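Uncharacterized protein (PDB 2QZI) is of unknown function but belongs to the DUF1827 family and is probably a cytosolic protein. Local coordinates at residues L51-K55 with D92-E96. Numbering follows the deposited sequence.
Sequences LISNK and DKLIE
Ile52 and Ile95 form the hydrogen-bonded pair of an antiparallel ladder between strands 47-53 and 94-100. Ile52 N donates to Ile95 O at 2.7 Å, and Ile95 N returns a bond of the same length to Ile52 O. The N-H...O angles are 161° and 172°, so both bonds are nearly straight. The two side chains leave the same face of the sheet, with CB of Ile52 4.4 Å from CB of Ile95. Both are buried under helix 61-74, where Leu64 touches each of them.

Lys93 precedes its strand and lies alongside the end of the other segment. Its CD reaches Asn54 O at 3.8 Å and its CE stays near Lys55 O. The chain is extended until it bends at chi4 (51°), and NZ makes a salt bridge to Asp92 OD2 at 2.7 Å. Ser53 CA makes a CA-H...O contact with Lys93 O at 3.3 Å.

On the opposite face, Leu94 CD1 lies 4.4 Å from Leu51 CD2. The pairing joins strand 47-53 to strand 94-100, which in turn pairs with the outermost strand 87-91. Backbone hydrogen bonds thus set the register, and the isoleucine face is apolar and packed under helix 61-74, while the charge of the exposed Lys93 is probably offset by Asp92 next to it.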
ATOM      1  N   LEU A  51       0.072   2.705  -1.667  1.00 76.75           N
ATOM      2  CA  LEU A  51       0.180   4.193  -1.743  1.00 78.97           C
ATOM      3  C   LEU A  51       0.518   4.767  -0.368  1.00 77.07           C
ATOM      4  O   LEU A  51      -0.246   4.613   0.583  1.00 79.01           O
ATOM      5  CB  LEU A  51      -1.145   4.829  -2.235  1.00 79.24           C
ATOM      6  CG  LEU A  51      -1.396   4.296  -3.640  1.00 87.63           C
ATOM      7  CD1 LEU A  51      -2.470   3.156  -3.680  1.00 91.48           C
ATOM      8  CD2 LEU A  51      -1.697   5.455  -4.570  1.00 92.63           C
ATOM      9  N   ILE A  52       1.673   5.405  -0.287  1.00 75.88           N
ATOM     10  CA  ILE A  52       2.268   5.833   0.983  1.00 73.83           C
ATOM     11  C   ILE A  52       2.517   7.334   0.855  1.00 73.87           C
ATOM     12  O   ILE A  52       3.156   7.801  -0.098  1.00 71.88           O
ATOM     13  CB  ILE A  52       3.601   5.134   1.279  1.00 74.04           C
ATOM     14  CG1 ILE A  52       3.391   3.603   1.306  1.00 74.82           C
ATOM     15  CG2 ILE A  52       4.289   5.698   2.574  1.00 72.55           C
ATOM     16  CD1 ILE A  52       4.721   2.849   1.110  1.00 78.14           C
ATOM     17  N   SER A  53       1.919   8.081   1.772  1.00 72.46           N
ATOM     18  CA  SER A  53       1.927   9.522   1.689  1.00 74.95           C
ATOM     19  C   SER A  53       1.901  10.136   3.092  1.00 74.59           C
ATOM     20  O   SER A  53       1.550   9.487   4.057  1.00 71.65           O
ATOM     21  CB  SER A  53       0.678   9.967   0.934  1.00 75.15           C
ATOM     22  OG  SER A  53      -0.462   9.449   1.601  1.00 79.30           O
ATOM     23  N   ASN A  54       2.300  11.395   3.177  1.00 76.36           N
ATOM     24  CA  ASN A  54       2.364  12.083   4.447  1.00 77.24           C
ATOM     25  C   ASN A  54       2.084  13.569   4.300  1.00 78.98           C
ATOM     26  O   ASN A  54       2.938  14.292   3.878  1.00 81.24           O
ATOM     27  CB  ASN A  54       3.750  11.890   5.052  1.00 76.87           C
ATOM     28  CG  ASN A  54       3.801  12.296   6.535  1.00 77.40           C
ATOM     29  OD1 ASN A  54       3.205  13.283   6.947  1.00 75.92           O
ATOM     30  ND2 ASN A  54       4.481  11.506   7.327  1.00 77.34           N
ATOM     31  N   LYS A  55       0.902  14.032   4.674  1.00 81.87           N
ATOM     32  CA  LYS A  55       0.476  15.420   4.452  1.00 83.80           C
ATOM     33  C   LYS A  55       1.514  16.491   4.863  1.00 84.91           C
ATOM     34  O   LYS A  55       1.695  17.500   4.157  1.00 85.65           O
ATOM     35  CB  LYS A  55      -0.906  15.641   5.117  1.00 85.05           C
ATOM     36  CG  LYS A  55      -1.971  14.584   4.654  1.00 87.55           C
ATOM     37  CD  LYS A  55      -3.382  14.826   5.189  1.00 94.31           C
ATOM     38  CE  LYS A  55      -3.539  14.368   6.676  1.00 97.73           C
ATOM     39  NZ  LYS A  55      -3.999  12.910   6.792  1.00101.36           N
ATOM     40  N   ASP A  92       6.887  13.877  -4.640  1.00 78.20           N
ATOM     41  CA  ASP A  92       7.107  14.857  -3.611  1.00 79.33           C
ATOM     42  C   ASP A  92       6.517  14.349  -2.290  1.00 79.12           C
ATOM     43  O   ASP A  92       7.235  14.128  -1.292  1.00 81.17           O
ATOM     44  CB  ASP A  92       6.488  16.198  -4.084  1.00 79.22           C
ATOM     45  CG  ASP A  92       6.899  17.381  -3.215  1.00 81.62           C
ATOM     46  OD1 ASP A  92       7.949  17.989  -3.546  1.00 82.66           O
ATOM     47  OD2 ASP A  92       6.167  17.694  -2.222  1.00 80.16           O
ATOM     48  N   LYS A  93       5.248  14.048  -2.255  1.00 77.02           N
ATOM     49  CA  LYS A  93       4.816  13.507  -0.955  1.00 76.83           C
ATOM     50  C   LYS A  93       4.122  12.165  -1.077  1.00 76.27           C
ATOM     51  O   LYS A  93       3.275  11.807  -0.264  1.00 76.01           O
ATOM     52  CB  LYS A  93       3.989  14.558  -0.212  1.00 76.00           C
ATOM     53  CG  LYS A  93       4.813  15.784   0.280  1.00 76.52           C
ATOM     54  CD  LYS A  93       3.850  16.705   1.030  1.00 82.74           C
ATOM     55  CE  LYS A  93       4.390  18.055   1.211  1.00 86.82           C
ATOM     56  NZ  LYS A  93       4.872  18.594  -0.084  1.00 88.83           N
ATOM     57  N   LEU A  94       4.472  11.437  -2.136  1.00 75.46           N
ATOM     58  CA  LEU A  94       3.770  10.243  -2.488  1.00 76.04           C
ATOM     59  C   LEU A  94       4.722   9.165  -3.008  1.00 76.25           C
ATOM     60  O   LEU A  94       5.579   9.422  -3.888  1.00 75.64           O
ATOM     61  CB  LEU A  94       2.682  10.597  -3.502  1.00 76.09           C
ATOM     62  CG  LEU A  94       1.911   9.462  -4.174  1.00 79.87           C
ATOM     63  CD1 LEU A  94       1.118   8.595  -3.183  1.00 82.55           C
ATOM     64  CD2 LEU A  94       0.968   9.982  -5.268  1.00 83.31           C
ATOM     65  N   ILE A  95       4.584   7.976  -2.437  1.00 75.48           N
ATOM     66  CA  ILE A  95       5.247   6.800  -2.925  1.00 76.49           C
ATOM     67  C   ILE A  95       4.211   5.728  -3.276  1.00 76.13           C
ATOM     68  O   ILE A  95       3.282   5.442  -2.508  1.00 77.17           O
ATOM     69  CB  ILE A  95       6.312   6.261  -1.943  1.00 77.14           C
ATOM     70  CG1 ILE A  95       7.273   7.380  -1.558  1.00 74.74           C
ATOM     71  CG2 ILE A  95       7.144   5.133  -2.608  1.00 76.47           C
ATOM     72  CD1 ILE A  95       7.823   7.208  -0.165  1.00 78.51           C
ATOM     73  N   GLU A  96       4.410   5.186  -4.465  1.00 75.48           N
ATOM     74  CA  GLU A  96       3.561   4.214  -5.130  1.00 76.42           C
ATOM     75  C   GLU A  96       4.400   2.990  -5.434  1.00 74.48           C
ATOM     76  O   GLU A  96       5.309   3.054  -6.226  1.00 73.18           O
ATOM     77  CB  GLU A  96       3.039   4.806  -6.470  1.00 76.13           C
ATOM     78  CG  GLU A  96       2.271   6.118  -6.205  1.00 80.76           C
ATOM     79  CD  GLU A  96       1.838   6.836  -7.457  1.00 88.44           C
ATOM     80  OE1 GLU A  96       0.673   6.601  -7.835  1.00 92.84           O
ATOM     81  OE2 GLU A  96       2.629   7.655  -8.045  1.00 89.69           O
TER